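Local coordinates for protein L-amino acid deaminase (Proteus vulgaris, PDB 5HXW) that probably catalyses the FAD-dependent oxidative deamination of L-amino acids, as a membrane-bound flavoenzyme of the DAO family, at residues P297-A302 against L364-A369. Numbering follows the deposited sequence.
With 16A (cetyl-trimethyl-ammonium), chain J.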
ATOM      1  N   PRO A 297      15.491  -3.047  -5.449  1.00 71.60           N
ATOM      2  CA  PRO A 297      15.464  -3.668  -6.783  1.00 72.29           C
ATOM      3  C   PRO A 297      14.059  -3.630  -7.386  1.00 72.05           C
ATOM      4  O   PRO A 297      13.082  -3.408  -6.661  1.00 70.51           O
ATOM      5  CB  PRO A 297      15.871  -5.123  -6.509  1.00 72.26           C
ATOM      6  CG  PRO A 297      16.454  -5.132  -5.136  1.00 72.07           C
ATOM      7  CD  PRO A 297      15.724  -4.056  -4.399  1.00 71.15           C
ATOM      8  N   ARG A 298      13.965  -3.840  -8.697  1.00 74.06           N
ATOM      9  CA  ARG A 298      12.668  -3.894  -9.379  1.00 75.50           C
ATOM     10  C   ARG A 298      11.929  -5.219  -9.138  1.00 73.83           C
ATOM     11  O   ARG A 298      10.702  -5.265  -9.238  1.00 73.82           O
ATOM     12  CB  ARG A 298      12.810  -3.604 -10.888  1.00 78.82           C
ATOM     13  CG  ARG A 298      13.329  -4.754 -11.739  1.00 81.86           C
ATOM     14  CD  ARG A 298      13.386  -4.394 -13.215  1.00 84.53           C
ATOM     15  NE  ARG A 298      14.722  -3.953 -13.626  1.00 87.24           N
ATOM     16  CZ  ARG A 298      15.733  -4.764 -13.948  1.00 88.97           C
ATOM     17  NH1 ARG A 298      16.902  -4.249 -14.312  1.00 90.20           N
ATOM     18  NH2 ARG A 298      15.590  -6.087 -13.907  1.00 89.04           N
ATOM     19  N   VAL A 299      12.691  -6.262  -8.796  1.00 72.62           N
ATOM     20  CA  VAL A 299      12.221  -7.655  -8.749  1.00 71.15           C
ATOM     21  C   VAL A 299      11.167  -7.918  -7.662  1.00 68.85           C
ATOM     22  O   VAL A 299      11.422  -7.721  -6.468  1.00 68.49           O
ATOM     23  CB  VAL A 299      13.416  -8.643  -8.633  1.00 72.51           C
ATOM     24  CG1 VAL A 299      12.941 -10.083  -8.490  1.00 72.08           C
ATOM     25  CG2 VAL A 299      14.337  -8.517  -9.842  1.00 74.74           C
ATOM     26  N   ILE A 300       9.987  -8.351  -8.108  1.00 66.92           N
ATOM     27  CA  ILE A 300       8.902  -8.815  -7.236  1.00 64.76           C
ATOM     28  C   ILE A 300       8.918 -10.348  -7.201  1.00 64.11           C
ATOM     29  O   ILE A 300       8.911 -11.002  -8.248  1.00 63.71           O
ATOM     30  CB  ILE A 300       7.509  -8.303  -7.710  1.00 64.48           C
ATOM     31  CG1 ILE A 300       7.493  -6.774  -7.933  1.00 64.65           C
ATOM     32  CG2 ILE A 300       6.390  -8.759  -6.774  1.00 63.39           C
ATOM     33  CD1 ILE A 300       7.601  -5.905  -6.692  1.00 64.15           C
ATOM     34  N   VAL A 301       8.949 -10.908  -5.993  1.00 62.50           N
ATOM     35  CA  VAL A 301       8.963 -12.357  -5.794  1.00 62.46           C
ATOM     36  C   VAL A 301       7.558 -12.834  -5.422  1.00 61.07           C
ATOM     37  O   VAL A 301       7.011 -12.423  -4.399  1.00 60.56           O
ATOM     38  CB  VAL A 301      10.018 -12.776  -4.729  1.00 62.52           C
ATOM     39  CG1 VAL A 301       9.833 -14.221  -4.293  1.00 62.97           C
ATOM     40  CG2 VAL A 301      11.429 -12.581  -5.264  1.00 63.15           C
ATOM     41  N   ALA A 302       6.977 -13.685  -6.267  1.00 60.69           N
ATOM     42  CA  ALA A 302       5.695 -14.325  -5.964  1.00 60.01           C
ATOM     43  C   ALA A 302       5.906 -15.769  -5.485  1.00 59.61           C
ATOM     44  O   ALA A 302       6.257 -16.644  -6.291  1.00 60.02           O
ATOM     45  CB  ALA A 302       4.753 -14.272  -7.164  1.00 60.60           C
ATOM     46  N   LEU A 364      19.402 -10.637   0.973  1.00 74.59           N
ATOM     47  CA  LEU A 364      20.606  -9.818   1.199  1.00 76.18           C
ATOM     48  C   LEU A 364      21.587  -9.742   0.012  1.00 78.08           C
ATOM     49  O   LEU A 364      22.119  -8.657  -0.245  1.00 79.22           O
ATOM     50  CB  LEU A 364      21.330 -10.197   2.508  1.00 76.05           C
ATOM     51  CG  LEU A 364      20.641  -9.984   3.866  1.00 75.06           C
ATOM     52  CD1 LEU A 364      21.492 -10.548   4.993  1.00 76.23           C
ATOM     53  CD2 LEU A 364      20.319  -8.521   4.142  1.00 74.78           C
ATOM     54  N   PRO A 365      21.842 -10.876  -0.700  1.00 79.25           N
ATOM     55  CA  PRO A 365      22.601 -10.763  -1.961  1.00 80.65           C
ATOM     56  C   PRO A 365      21.939  -9.892  -3.038  1.00 80.43           C
ATOM     57  O   PRO A 365      22.643  -9.156  -3.735  1.00 82.52           O
ATOM     58  CB  PRO A 365      22.704 -12.216  -2.439  1.00 80.43           C
ATOM     59  CG  PRO A 365      22.679 -13.010  -1.185  1.00 80.02           C
ATOM     60  CD  PRO A 365      21.714 -12.291  -0.288  1.00 78.81           C
ATOM     61  N   GLU A 366      20.610  -9.976  -3.157  1.00 79.57           N
ATOM     62  CA  GLU A 366      19.825  -9.179  -4.116  1.00 79.81           C
ATOM     63  C   GLU A 366      19.931  -7.677  -3.831  1.00 78.64           C
ATOM     64  O   GLU A 366      20.152  -6.888  -4.754  1.00 79.36           O
ATOM     65  CB  GLU A 366      18.356  -9.630  -4.118  1.00 80.70           C
ATOM     66  CG  GLU A 366      17.438  -8.955  -5.136  1.00 82.43           C
ATOM     67  CD  GLU A 366      17.647  -9.448  -6.559  1.00 85.73           C
ATOM     68  OE1 GLU A 366      17.490 -10.665  -6.814  1.00 86.38           O
ATOM     69  OE2 GLU A 366      17.961  -8.609  -7.431  1.00 89.00           O
ATOM     70  N   LEU A 367      19.779  -7.306  -2.556  1.00 76.48           N
ATOM     71  CA  LEU A 367      19.904  -5.919  -2.094  1.00 75.41           C
ATOM     72  C   LEU A 367      21.318  -5.357  -2.238  1.00 77.11           C
ATOM     73  O   LEU A 367      21.487  -4.157  -2.465  1.00 77.47           O
ATOM     74  CB  LEU A 367      19.442  -5.781  -0.638  1.00 73.93           C
ATOM     75  CG  LEU A 367      17.944  -5.808  -0.313  1.00 72.41           C
ATOM     76  CD1 LEU A 367      17.736  -5.963   1.184  1.00 71.55           C
ATOM     77  CD2 LEU A 367      17.204  -4.576  -0.825  1.00 72.01           C
ATOM     78  N   ASN A 368      22.320  -6.227  -2.103  1.00 77.93           N
ATOM     79  CA  ASN A 368      23.723  -5.835  -2.238  1.00 79.16           C
ATOM     80  C   ASN A 368      24.131  -5.511  -3.679  1.00 79.60           C
ATOM     81  O   ASN A 368      24.747  -4.472  -3.928  1.00 80.55           O
ATOM     82  CB  ASN A 368      24.650  -6.895  -1.630  1.00 79.94           C
ATOM     83  CG  ASN A 368      26.097  -6.440  -1.572  1.00 82.25           C
ATOM     84  OD1 ASN A 368      26.953  -6.973  -2.279  1.00 83.47           O
ATOM     85  ND2 ASN A 368      26.374  -5.441  -0.736  1.00 82.63           N
ATOM     86  N   ALA A 369      23.780  -6.395  -4.615  1.00 78.90           N
ATOM     87  CA  ALA A 369      24.043  -6.192  -6.044  1.00 79.05           C
ATOM     88  C   ALA A 369      23.346  -4.940  -6.584  1.00 78.30           C
ATOM     89  O   ALA A 369      23.916  -4.212  -7.401  1.00 81.02           O
ATOM     90  CB  ALA A 369      23.635  -7.423  -6.842  1.00 78.48           C
TER
HETATM   91  C1  16A J 504       1.434 -19.273 -12.380  1.00 71.89           C
HETATM   92  C2  16A J 504       1.314 -18.523 -11.072  1.00 71.35           C
HETATM   93  C3  16A J 504       1.377 -17.018 -11.300  1.00 71.04           C
HETATM   94  C4  16A J 504       1.442 -16.271  -9.974  1.00 71.12           C
HETATM   95  C5  16A J 504       2.047 -14.885 -10.152  1.00 70.98           C
HETATM   96  C6  16A J 504       1.441 -13.904  -9.157  1.00 72.03           C
HETATM   97  C7  16A J 504       1.854 -12.473  -9.474  1.00 72.72           C
HETATM   98  C8  16A J 504       1.941 -11.643  -8.201  1.00 73.26           C
HETATM   99  C9  16A J 504       1.522 -10.204  -8.470  1.00 77.17           C
HETATM  100  C10 16A J 504       2.697  -9.246  -8.295  1.00 79.77           C
HETATM  101  C11 16A J 504       2.668  -8.133  -9.335  1.00 81.98           C
HETATM  102  C12 16A J 504       2.201  -6.819  -8.717  1.00 85.58           C
HETATM  103  C13 16A J 504       3.268  -5.737  -8.827  1.00 87.78           C
HETATM  104  C14 16A J 504       2.939  -4.561  -7.912  1.00 89.21           C
HETATM  105  C15 16A J 504       4.192  -4.040  -7.213  1.00 89.62           C
HETATM  106  C16 16A J 504       4.094  -2.525  -6.982  1.00 89.70           C
HETATM  107  N1  16A J 504       4.797  -1.973  -5.796  1.00 89.70           N
HETATM  108  C17 16A J 504       4.675  -0.511  -5.848  1.00 90.38           C
HETATM  109  C18 16A J 504       4.190  -2.402  -4.528  1.00 89.57           C
HETATM  110  C19 16A J 504       6.236  -2.289  -5.786  1.00 88.61           C
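P297 and L367 bring the two backbones closest, their CA atoms 6.8 Å apart, where the break within strand 293-303, just before it resumes at 300-302, meets the first turn of helix 364-377; no hydrogen bond joins the segments. P297 carries the contact, its ring directed at the helix. Its CG lies 3.9 Å from E366 CG, while its CD meets L367 CD2 at the same distance, the P297 ring and the L367 side chain crossing at about a right angle. A proline suits this place: its compact, rigid ring offers apolar carbons to both neighbours. L367, buried, reaches the ring with one methyl of its branched end. E366 sets out toward the loop, CG anti to the backbone N (chi1 -176°), laying its methylene against the ring; the bend at chi2 (75°) folds the carboxylate alongside, OE2 4.2 Å from P297 CB and 4.4 Å from V299 CG2. Glutamate fits this partly exposed margin because its aliphatic stem can pack. I300 and A302 instead line the pocket of a bound cetyl-trimethyl-ammonium: I300 CD1 is 3.9 Å from C15 of the detergent, and the small A302 lies against its alkyl chain. Backbone hydrogen bonds tie I300 and A302 to strand 326-329, while L367 packs on Q389 of strand 386-396 and its carbonyl accepts a hydrogen bond from Q264 of strand 257-266, so the helix lies against the large mixed sheet.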